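PDB 2WJR: N-acetylneuraminic acid outer membrane channel protein NanC from Escherichia coli, which forms a monomeric beta-barrel channel in the outer membrane that lets N-acetylneuraminic acid enter the bacterium, with high conductance and weak anion selectivity. Local coordinates for residues 79-84 against 110-115; 126-131 against 148-153; 163-168 against 190-195. The protein carries 1 engineered substitution. All blocks are in the same frame, centred on the assembly; numbering follows the deposited sequence.

Contact 1: residues 79-84 against 110-115. With EPE (4-(2-hydroxyethyl)-1-piperazine ethanesulfonic acid), chain B; PO4 (phosphate ion), chain D.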
loop_
_atom_site.group_PDB
_atom_site.type_symbol
_atom_site.label_atom_id
_atom_site.label_comp_id
_atom_site.label_asym_id
_atom_site.label_seq_id
_atom_site.Cartn_x
_atom_site.Cartn_y
_atom_site.Cartn_z
ATOM N N SER A 79 -8.274 -7.184 10.600
ATOM C CA SER A 79 -9.408 -6.267 10.735
ATOM C C SER A 79 -10.489 -6.928 11.600
ATOM O O SER A 79 -10.323 -8.055 12.038
ATOM C CB SER A 79 -9.992 -5.910 9.367
ATOM O OG SER A 79 -10.583 -7.049 8.743
ATOM N N SER A 80 -11.594 -6.226 11.821
ATOM C CA SER A 80 -12.731 -6.779 12.587
ATOM C C SER A 80 -13.389 -7.967 11.866
ATOM O O SER A 80 -13.964 -8.835 12.515
ATOM C CB SER A 80 -13.760 -5.692 12.861
ATOM O OG SER A 80 -14.377 -5.291 11.651
ATOM N N ASN A 81 -13.281 -8.025 10.535
ATOM C CA ASN A 81 -13.739 -9.203 9.789
ATOM C C ASN A 81 -12.844 -10.410 10.002
ATOM O O ASN A 81 -13.291 -11.534 9.857
ATOM C CB ASN A 81 -13.848 -8.914 8.285
ATOM C CG ASN A 81 -14.955 -7.940 7.949
ATOM O OD1 ASN A 81 -16.008 -7.962 8.557
ATOM N ND2 ASN A 81 -14.721 -7.086 6.973
ATOM N N GLY A 82 -11.569 -10.182 10.327
ATOM C CA GLY A 82 -10.609 -11.282 10.521
ATOM C C GLY A 82 -9.237 -11.053 9.869
ATOM O O GLY A 82 -8.793 -9.912 9.709
ATOM N N THR A 83 -8.582 -12.144 9.484
ATOM C CA THR A 83 -7.193 -12.080 9.013
ATOM C C THR A 83 -7.113 -12.373 7.520
ATOM O O THR A 83 -7.797 -13.251 7.002
ATOM C CB THR A 83 -6.284 -13.057 9.786
ATOM O OG1 THR A 83 -6.357 -12.775 11.193
ATOM C CG2 THR A 83 -4.824 -12.945 9.304
ATOM N N ARG A 84 -6.281 -11.601 6.833
ATOM C CA ARG A 84 -6.064 -11.760 5.406
ATOM C C ARG A 84 -4.561 -11.926 5.179
ATOM O O ARG A 84 -3.791 -11.111 5.645
ATOM C CB ARG A 84 -6.567 -10.531 4.677
ATOM C CG ARG A 84 -6.432 -10.571 3.174
ATOM C CD ARG A 84 -6.639 -9.164 2.636
ATOM N NE ARG A 84 -5.389 -8.391 2.708
ATOM C CZ ARG A 84 -5.290 -7.066 2.584
ATOM N NH1 ARG A 84 -4.090 -6.491 2.629
ATOM N NH2 ARG A 84 -6.361 -6.302 2.421
ATOM N N LYS A 110 -8.268 -14.379 2.029
ATOM C CA LYS A 110 -8.997 -14.115 3.275
ATOM C C LYS A 110 -9.256 -15.401 4.042
ATOM O O LYS A 110 -9.761 -16.378 3.488
ATOM C CB LYS A 110 -10.319 -13.406 3.004
ATOM C CG LYS A 110 -10.177 -11.947 2.735
ATOM C CD LYS A 110 -11.492 -11.320 2.340
ATOM C CE LYS A 110 -11.357 -9.844 2.068
ATOM N NZ LYS A 110 -12.650 -9.191 1.709
ATOM N N ALA A 111 -8.908 -15.386 5.323
ATOM C CA ALA A 111 -9.082 -16.535 6.204
ATOM C C ALA A 111 -10.525 -16.621 6.716
ATOM O O ALA A 111 -10.830 -17.437 7.576
ATOM C CB ALA A 111 -8.115 -16.450 7.385
ATOM N N TYR A 112 -11.398 -15.788 6.181
ATOM C CA TYR A 112 -12.798 -15.761 6.572
ATOM C C TYR A 112 -13.658 -15.665 5.322
ATOM O O TYR A 112 -13.241 -15.087 4.309
ATOM C CB TYR A 112 -13.078 -14.584 7.495
ATOM C CG TYR A 112 -12.641 -13.237 6.957
ATOM C CD1 TYR A 112 -11.312 -12.819 7.041
ATOM C CD2 TYR A 112 -13.562 -12.373 6.377
ATOM C CE1 TYR A 112 -10.920 -11.566 6.554
ATOM C CE2 TYR A 112 -13.182 -11.139 5.883
ATOM C CZ TYR A 112 -11.869 -10.738 5.980
ATOM O OH TYR A 112 -11.532 -9.511 5.486
ATOM N N ARG A 113 -14.848 -16.242 5.404
ATOM C CA ARG A 113 -15.770 -16.301 4.269
ATOM C C ARG A 113 -16.818 -15.196 4.340
ATOM O O ARG A 113 -17.197 -14.741 5.414
ATOM C CB ARG A 113 -16.402 -17.683 4.178
ATOM C CG ARG A 113 -15.372 -18.762 3.967
ATOM C CD ARG A 113 -15.927 -20.154 4.107
ATOM N NE ARG A 113 -16.740 -20.554 2.962
ATOM C CZ ARG A 113 -17.988 -21.027 3.026
ATOM N NH1 ARG A 113 -18.621 -21.163 4.189
ATOM N NH2 ARG A 113 -18.613 -21.376 1.910
ATOM N N GLN A 114 -17.222 -14.697 3.176
ATOM C CA GLN A 114 -18.128 -13.563 3.101
ATOM C C GLN A 114 -19.135 -13.813 2.000
ATOM O O GLN A 114 -18.838 -14.485 1.007
ATOM C CB GLN A 114 -17.400 -12.245 2.794
ATOM C CG GLN A 114 -16.541 -11.698 3.930
ATOM C CD GLN A 114 -15.641 -10.570 3.485
ATOM O OE1 GLN A 114 -14.786 -10.747 2.600
ATOM N NE2 GLN A 114 -15.808 -9.419 4.094
ATOM N N GLN A 115 -20.308 -13.216 2.172
ATOM C CA GLN A 115 -21.356 -13.325 1.166
ATOM C C GLN A 115 -20.913 -12.689 -0.161
ATOM O O GLN A 115 -20.547 -11.502 -0.225
ATOM C CB GLN A 115 -22.658 -12.687 1.648
ATOM C CG GLN A 115 -23.792 -12.970 0.663
ATOM C CD GLN A 115 -25.083 -12.225 0.962
ATOM O OE1 GLN A 115 -26.170 -12.790 0.806
ATOM N NE2 GLN A 115 -24.984 -10.951 1.326
HETATM N N1 EPE B . -10.056 -3.160 0.145
HETATM C C2 EPE B . -9.491 -3.135 -1.223
HETATM C C3 EPE B . -9.951 -1.883 -1.970
HETATM N N4 EPE B . -9.565 -0.678 -1.248
HETATM C C5 EPE B . -10.171 -0.689 0.073
HETATM C C6 EPE B . -9.759 -1.911 0.880
HETATM C C7 EPE B . -9.923 0.492 -2.026
HETATM C C8 EPE B . -9.468 1.805 -1.403
HETATM O O8 EPE B . -10.531 2.305 -0.618
HETATM C C9 EPE B . -9.477 -4.301 0.857
HETATM C C10 EPE B . -10.057 -4.434 2.261
HETATM S S EPE B . -10.144 -6.153 2.796
HETATM O O1S EPE B . -10.192 -6.144 4.253
HETATM O O2S EPE B . -9.045 -6.972 2.326
HETATM O O3S EPE B . -11.403 -6.722 2.290
HETATM P P PO4 D . -14.198 -21.108 -0.459
HETATM O O1 PO4 D . -14.394 -22.583 -0.717
HETATM O O2 PO4 D . -12.794 -20.932 0.079
HETATM O O3 PO4 D . -14.351 -20.330 -1.758
HETATM O O4 PO4 D . -15.235 -20.639 0.542
#
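Y112 and N81 bury more surface than any other pair of residues here, 84 and 60 Å². The phenol ring lies against the turn 79-82: N81 CB sits 3.3 Å from Y112 CE2, and N81 O stands 3.4 Å above the ring plane, displaced toward its rim on the CG side. G82 N lies over the same face, while K110 CB of the ring's own segment lies over the rim of the opposite one. CG of Y112 stands between its backbone N and carbonyl carbon (chi1 53°), which sets it on the side of the turn. G82, at a positive phi (136°) that suits a residue without CB, lets Y112 CD1 lie close over the backbone.

T83, third in buried area, works through its backbone. Its O accepts from A111 N at 2.9 Å, a bond of 161° at the hydrogen, and the same oxygen lies near the ring's edge on the CD1 side. One residue on, R84 and K110 form a non-hydrogen-bonded antiparallel pair with CG atoms 4.0 Å apart. Their charged ends diverge to bind one buffer sulfonate: R84 NH2 donates to EPE O2S (2.8 Å) and K110 NZ to EPE O3S (2.8 Å). NZ also donates to Q114 OE1 in the carbonyl plane and forms a salt bridge with D124.

The contact lies at the extracellular rim of the barrel, where strand 82-94 meets the end of strand 99-110. Strand 68-79 flanks it through T83 and R84, and the short strand 121-122 pairs with 114-115 beyond it.

Contact 2: residues 126-131 against 148-153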
loop_
_atom_site.group_PDB
_atom_site.type_symbol
_atom_site.label_atom_id
_atom_site.label_comp_id
_atom_site.label_asym_id
_atom_site.label_seq_id
_atom_site.Cartn_x
_atom_site.Cartn_y
_atom_site.Cartn_z
ATOM N N VAL A 126 -7.892 -11.986 -3.711
ATOM C CA VAL A 126 -7.539 -10.944 -4.630
ATOM C C VAL A 126 -6.133 -11.134 -5.220
ATOM O O VAL A 126 -5.200 -11.514 -4.511
ATOM C CB VAL A 126 -7.606 -9.587 -3.935
ATOM C CG1 VAL A 126 -6.933 -8.517 -4.819
ATOM C CG2 VAL A 126 -9.065 -9.204 -3.609
ATOM N N HIS A 127 -6.011 -10.879 -6.517
ATOM C CA HIS A 127 -4.713 -10.840 -7.207
ATOM C C HIS A 127 -4.299 -9.403 -7.295
ATOM O O HIS A 127 -5.035 -8.595 -7.850
ATOM C CB HIS A 127 -4.834 -11.366 -8.627
ATOM C CG HIS A 127 -5.208 -12.808 -8.724
ATOM N ND1 HIS A 127 -4.347 -13.828 -8.383
ATOM C CD2 HIS A 127 -6.346 -13.405 -9.158
ATOM C CE1 HIS A 127 -4.944 -14.989 -8.573
ATOM N NE2 HIS A 127 -6.157 -14.762 -9.049
ATOM N N ARG A 128 -3.122 -9.057 -6.768
ATOM C CA ARG A 128 -2.704 -7.667 -6.706
ATOM C C ARG A 128 -1.276 -7.450 -7.258
ATOM O O ARG A 128 -0.337 -8.166 -6.901
ATOM C CB ARG A 128 -2.804 -7.128 -5.276
ATOM C CG ARG A 128 -2.269 -5.718 -5.147
ATOM C CD ARG A 128 -2.358 -5.186 -3.755
ATOM N NE ARG A 128 -1.707 -3.869 -3.670
ATOM C CZ ARG A 128 -2.132 -2.817 -2.967
ATOM N NH1 ARG A 128 -3.255 -2.866 -2.246
ATOM N NH2 ARG A 128 -1.425 -1.692 -3.013
ATOM N N TRP A 129 -1.163 -6.456 -8.139
ATOM C CA TRP A 129 0.109 -6.043 -8.718
ATOM C C TRP A 129 0.401 -4.604 -8.296
ATOM O O TRP A 129 -0.488 -3.733 -8.332
ATOM C CB TRP A 129 0.034 -6.101 -10.243
ATOM C CG TRP A 129 0.082 -7.458 -10.815
ATOM C CD1 TRP A 129 -0.975 -8.274 -11.148
ATOM C CD2 TRP A 129 1.272 -8.185 -11.139
ATOM N NE1 TRP A 129 -0.494 -9.471 -11.647
ATOM C CE2 TRP A 129 0.880 -9.430 -11.652
ATOM C CE3 TRP A 129 2.641 -7.898 -11.027
ATOM C CZ2 TRP A 129 1.816 -10.391 -12.066
ATOM C CZ3 TRP A 129 3.564 -8.848 -11.435
ATOM C CH2 TRP A 129 3.144 -10.076 -11.960
ATOM N N ASP A 130 1.656 -4.346 -7.912
ATOM C CA ASP A 130 2.118 -2.998 -7.676
ATOM C C ASP A 130 3.393 -2.759 -8.483
ATOM O O ASP A 130 4.254 -3.626 -8.549
ATOM C CB ASP A 130 2.408 -2.769 -6.192
ATOM C CG ASP A 130 1.149 -2.753 -5.338
ATOM O OD1 ASP A 130 0.549 -1.670 -5.162
ATOM O OD2 ASP A 130 0.813 -3.830 -4.795
ATOM N N GLY A 131 3.468 -1.596 -9.096
ATOM C CA GLY A 131 4.666 -1.095 -9.771
ATOM C C GLY A 131 5.173 0.110 -8.997
ATOM O O GLY A 131 4.386 0.891 -8.455
ATOM N N THR A 148 -1.025 0.491 -8.974
ATOM C CA THR A 148 -1.580 -0.729 -8.446
ATOM C C THR A 148 -2.771 -1.179 -9.289
ATOM O O THR A 148 -3.567 -0.357 -9.721
ATOM C CB THR A 148 -2.079 -0.527 -7.012
ATOM O OG1 THR A 148 -1.028 0.025 -6.207
ATOM C CG2 THR A 148 -2.609 -1.832 -6.416
ATOM N N LEU A 149 -2.828 -2.470 -9.537
ATOM C CA LEU A 149 -3.969 -3.120 -10.229
ATOM C C LEU A 149 -4.352 -4.329 -9.382
ATOM O O LEU A 149 -3.505 -5.191 -9.085
ATOM C CB LEU A 149 -3.570 -3.544 -11.636
ATOM C CG LEU A 149 -4.562 -4.427 -12.412
ATOM C CD1 LEU A 149 -5.880 -3.688 -12.542
ATOM C CD2 LEU A 149 -3.988 -4.807 -13.814
ATOM N N TYR A 150 -5.601 -4.403 -8.934
ATOM C CA TYR A 150 -6.046 -5.632 -8.307
ATOM C C TYR A 150 -7.376 -6.090 -8.873
ATOM O O TYR A 150 -8.182 -5.277 -9.312
ATOM C CB TYR A 150 -6.103 -5.538 -6.785
ATOM C CG TYR A 150 -6.540 -4.235 -6.199
ATOM C CD1 TYR A 150 -7.848 -3.786 -6.350
ATOM C CD2 TYR A 150 -5.678 -3.471 -5.444
ATOM C CE1 TYR A 150 -8.279 -2.612 -5.768
ATOM C CE2 TYR A 150 -6.089 -2.292 -4.863
ATOM C CZ TYR A 150 -7.403 -1.854 -5.030
ATOM O OH TYR A 150 -7.828 -0.661 -4.468
ATOM N N SER A 151 -7.552 -7.395 -8.858
ATOM C CA SER A 151 -8.746 -8.035 -9.422
ATOM C C SER A 151 -9.217 -9.153 -8.529
ATOM O O SER A 151 -8.439 -9.765 -7.800
ATOM C CB SER A 151 -8.432 -8.595 -10.814
ATOM O OG SER A 151 -7.474 -9.619 -10.715
ATOM N N LYS A 152 -10.517 -9.423 -8.589
ATOM C CA LYS A 152 -11.140 -10.442 -7.779
ATOM C C LYS A 152 -10.974 -11.806 -8.375
ATOM O O LYS A 152 -11.155 -12.000 -9.585
ATOM C CB LYS A 152 -12.650 -10.160 -7.639
ATOM C CG LYS A 152 -12.990 -8.800 -7.108
ATOM C CD LYS A 152 -12.527 -8.637 -5.691
ATOM C CE LYS A 152 -13.240 -7.538 -4.946
ATOM N NZ LYS A 152 -12.832 -7.502 -3.540
ATOM N N GLN A 153 -10.660 -12.777 -7.528
ATOM C CA GLN A 153 -10.602 -14.151 -7.977
ATOM C C GLN A 153 -12.034 -14.738 -8.090
ATOM O O GLN A 153 -12.326 -15.514 -8.998
ATOM C CB GLN A 153 -9.759 -14.980 -7.016
ATOM C CG GLN A 153 -9.698 -16.455 -7.312
ATOM C CD GLN A 153 -8.679 -17.166 -6.439
ATOM O OE1 GLN A 153 -8.694 -17.038 -5.206
ATOM N NE2 GLN A 153 -7.778 -17.908 -7.073
HETATM O O HOH W 1 -7.657 -16.866 -10.067
#
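The extracellular half of the hairpin formed by strands 126-136 and 141-152 of the barrel wall brings V126-G131 against T148-Q153, with axes 4.7 Å apart and 173° between their directions. H127 with S151 and W129 with L149 are the hydrogen-bonded pairs; W129 N to L149 O, at 2.8 Å, is nearly straight. Side chains alternate between two faces.

V126, R128, D130, T148, Y150 and K152 share one face. There R128 takes D130 side-on, NE to OD2 (2.8 Å) and NH2 to OD1 (2.9 Å), each bond close to the guanidinium plane and each using a syn lone pair. T148 OG1 donates to the same OD1 at 2.5 Å, reaching it on the anti side and 34° out of the carboxylate plane. This very short bond joins the ion pair to the second strand. T148 CG2 lies over one face of the guanidinium, 3.3 Å above its plane, and R128 and Y150 run side by side, their planes 48° apart. R104 and Q146 add further bonds to D130, a set of donors that would be expected to stabilise its negative charge. V126 CG1 packs on Y150 CB at 3.7 Å, while the Y150 hydroxyl bonds to E167 and Q192.

On the other face are H127, W129, L149 and S151. H127 ND1 bonds to Y105, and NE2 is linked by a water to NE2 of Q153, whose OE1 bonds to Y107; an octane molecule touches Q153.

Such alternation, with the R128-D130 ion pair and the hydroxyls of T148 and Y150 on one face and W129 and L149 on the surface of the other, is characteristic of a transmembrane porin barrel, whose polar face lines the channel.

Contact 3: residues 163-168 against 190-195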
loop_
_atom_site.group_PDB
_atom_site.type_symbol
_atom_site.label_atom_id
_atom_site.label_comp_id
_atom_site.label_asym_id
_atom_site.label_seq_id
_atom_site.Cartn_x
_atom_site.Cartn_y
_atom_site.Cartn_z
ATOM N N LYS A 163 -14.898 -5.941 -11.173
ATOM C CA LYS A 163 -14.109 -6.983 -10.541
ATOM C C LYS A 163 -12.621 -6.621 -10.506
ATOM O O LYS A 163 -11.782 -7.472 -10.250
ATOM C CB LYS A 163 -14.299 -8.297 -11.286
ATOM C CG LYS A 163 -15.750 -8.797 -11.258
ATOM C CD LYS A 163 -15.834 -10.255 -11.693
ATOM C CE LYS A 163 -15.524 -11.200 -10.562
ATOM N NZ LYS A 163 -15.372 -12.629 -10.975
ATOM N N TRP A 164 -12.313 -5.372 -10.803
ATOM C CA TRP A 164 -10.922 -4.884 -10.765
ATOM C C TRP A 164 -10.931 -3.416 -10.504
ATOM O O TRP A 164 -11.943 -2.742 -10.708
ATOM C CB TRP A 164 -10.187 -5.176 -12.061
ATOM C CG TRP A 164 -10.742 -4.470 -13.270
ATOM C CD1 TRP A 164 -11.800 -4.871 -14.033
ATOM C CD2 TRP A 164 -10.253 -3.259 -13.866
ATOM N NE1 TRP A 164 -12.015 -3.974 -15.050
ATOM C CE2 TRP A 164 -11.077 -2.980 -14.978
ATOM C CE3 TRP A 164 -9.200 -2.381 -13.568
ATOM C CZ2 TRP A 164 -10.879 -1.868 -15.795
ATOM C CZ3 TRP A 164 -9.009 -1.265 -14.366
ATOM C CH2 TRP A 164 -9.847 -1.016 -15.476
ATOM N N ALA A 165 -9.796 -2.903 -10.027
ATOM C CA ALA A 165 -9.646 -1.490 -9.810
ATOM C C ALA A 165 -8.170 -1.164 -9.723
ATOM O O ALA A 165 -7.309 -2.061 -9.672
ATOM C CB ALA A 165 -10.340 -1.047 -8.548
ATOM N N THR A 166 -7.913 0.125 -9.689
ATOM C CA THR A 166 -6.550 0.665 -9.694
ATOM C C THR A 166 -6.338 1.627 -8.537
ATOM O O THR A 166 -7.296 2.127 -7.916
ATOM C CB THR A 166 -6.214 1.369 -11.049
ATOM O OG1 THR A 166 -7.083 2.496 -11.247
ATOM C CG2 THR A 166 -6.339 0.405 -12.195
ATOM N N GLU A 167 -5.071 1.824 -8.182
ATOM C CA GLU A 167 -4.686 2.935 -7.340
ATOM C C GLU A 167 -3.412 3.519 -7.934
ATOM O O GLU A 167 -2.590 2.802 -8.517
ATOM C CB GLU A 167 -4.434 2.514 -5.888
ATOM C CG GLU A 167 -5.584 1.753 -5.203
ATOM C CD GLU A 167 -5.304 1.454 -3.728
ATOM O OE1 GLU A 167 -4.272 1.938 -3.192
ATOM O OE2 GLU A 167 -6.116 0.734 -3.104
ATOM N N ASN A 168 -3.267 4.821 -7.784
ATOM C CA ASN A 168 -2.043 5.498 -8.129
ATOM C C ASN A 168 -1.695 6.458 -7.022
ATOM O O ASN A 168 -2.491 7.342 -6.678
ATOM C CB ASN A 168 -2.181 6.213 -9.468
ATOM C CG ASN A 168 -2.068 5.265 -10.642
ATOM O OD1 ASN A 168 -0.965 4.858 -11.020
ATOM N ND2 ASN A 168 -3.226 4.869 -11.209
ATOM N N ASP A 190 -9.397 5.201 -7.768
ATOM C CA ASP A 190 -10.436 4.734 -8.690
ATOM C C ASP A 190 -11.795 5.215 -8.123
ATOM O O ASP A 190 -11.839 6.007 -7.191
ATOM C CB ASP A 190 -10.351 3.198 -8.805
ATOM C CG ASP A 190 -10.900 2.657 -10.119
ATOM O OD1 ASP A 190 -12.073 2.971 -10.475
ATOM O OD2 ASP A 190 -10.179 1.860 -10.763
ATOM N N ARG A 191 -12.895 4.748 -8.684
ATOM C CA ARG A 191 -14.207 5.136 -8.155
ATOM C C ARG A 191 -14.607 4.207 -7.011
ATOM O O ARG A 191 -15.577 3.473 -7.117
ATOM C CB ARG A 191 -15.235 5.102 -9.275
ATOM C CG ARG A 191 -14.935 6.095 -10.394
ATOM C CD ARG A 191 -16.165 6.230 -11.321
ATOM N NE ARG A 191 -17.272 6.822 -10.567
ATOM C CZ ARG A 191 -17.383 8.127 -10.282
ATOM N NH1 ARG A 191 -18.423 8.579 -9.573
ATOM N NH2 ARG A 191 -16.485 8.997 -10.725
ATOM N N GLN A 192 -13.856 4.261 -5.911
ATOM C CA GLN A 192 -14.024 3.323 -4.806
ATOM C C GLN A 192 -14.487 4.016 -3.527
ATOM O O GLN A 192 -14.508 3.399 -2.449
ATOM C CB GLN A 192 -12.713 2.565 -4.545
ATOM C CG GLN A 192 -12.432 1.497 -5.576
ATOM C CD GLN A 192 -11.277 0.582 -5.201
ATOM O OE1 GLN A 192 -11.487 -0.559 -4.802
ATOM N NE2 GLN A 192 -10.044 1.084 -5.328
ATOM N N GLY A 193 -14.869 5.283 -3.650
ATOM C CA GLY A 193 -15.397 6.016 -2.513
ATOM C C GLY A 193 -16.781 5.463 -2.189
ATOM O O GLY A 193 -17.531 5.049 -3.096
ATOM N N VAL A 194 -17.078 5.406 -0.895
ATOM C CA VAL A 194 -18.375 4.974 -0.389
ATOM C C VAL A 194 -18.786 5.992 0.666
ATOM O O VAL A 194 -18.040 6.249 1.614
ATOM C CB VAL A 194 -18.330 3.564 0.250
ATOM C CG1 VAL A 194 -19.725 3.138 0.725
ATOM C CG2 VAL A 194 -17.778 2.542 -0.744
ATOM N N TYR A 195 -19.958 6.588 0.469
ATOM C CA TYR A 195 -20.500 7.586 1.382
ATOM C C TYR A 195 -21.956 7.223 1.656
ATOM O O TYR A 195 -22.777 7.250 0.745
ATOM C CB TYR A 195 -20.391 8.969 0.748
ATOM C CG TYR A 195 -20.792 10.121 1.643
ATOM C CD1 TYR A 195 -20.140 10.356 2.856
ATOM C CD2 TYR A 195 -21.812 10.999 1.267
ATOM C CE1 TYR A 195 -20.509 11.423 3.674
ATOM C CE2 TYR A 195 -22.182 12.064 2.077
ATOM C CZ TYR A 195 -21.530 12.269 3.276
ATOM O OH TYR A 195 -21.892 13.330 4.073
#
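The one CA register pair of the segments 163-168 and 190-195 is T166 with D190, 5.7 Å apart, and no backbone hydrogen bond joins them; D190 has a positive phi, and R191 is the centre of an inverse gamma turn. The side chain of D190 supplies the polar link. Its CG is anti to the backbone N (chi1 -154°) and so is placed toward strand 164-174. OD2 then accepts from T166 N at 3.0 Å, a bent bond of 147° at the hydrogen that meets the oxygen on its anti side, 20° out of the carboxylate plane. T166 OG1 lies 3.2 Å from the same OD2, near enough for a second bond that is not settled, and the two side chains cross at about a right angle.

The other oxygen serves its own turn: R191 N donates to D190 OD1 at 2.7 Å along an anti lone pair. The carboxylate is therefore divided between the strand and the loop, with N160 giving OD1 a further weak bond.

A165 packs beside this link: its CB lies 3.7 Å from D190 OD2 and 3.8 Å from Q192 CD, so the methyl group lies against the end of the glutamine chain as well as the carboxylate. Q192 NE2 is hydrogen-bonded to L189 O and to the Y150 hydroxyl, and lies 3.9 Å from T166 O without a hydrogen bond to it.

Q192 and G193 together face L201 in a classic beta bulge, from which the short strand 193-195 pairs with strand 198-212. An extracellular loop whose aspartate side chain accepts from a strand N-H, followed by a bulged hairpin, here forms part of the outer mouth of the porin barrel.

How the contacts relate
All three contacts lie toward the extracellular end of one barrel and follow one another along the chain. Contacts 2 and 3 touch directly, their centres 12 Å apart: strands 141-152 and 164-174 are neighbours, joined by T148 N to E167 O at 2.8 Å and by Y150 OH to E167 OE2 at 2.6 Å, both probable hydrogen bonds. Contact 1 stands apart, its nearest atoms about 6 Å from contact 2 and about 9 Å from contact 3. D124 bridges part of that interval by pairing with both K110 and K152. The buffer molecule held by R84 and K110 also comes within about 3 Å of the Y150 and Q192 side chains, so one bound group reaches all three contacts.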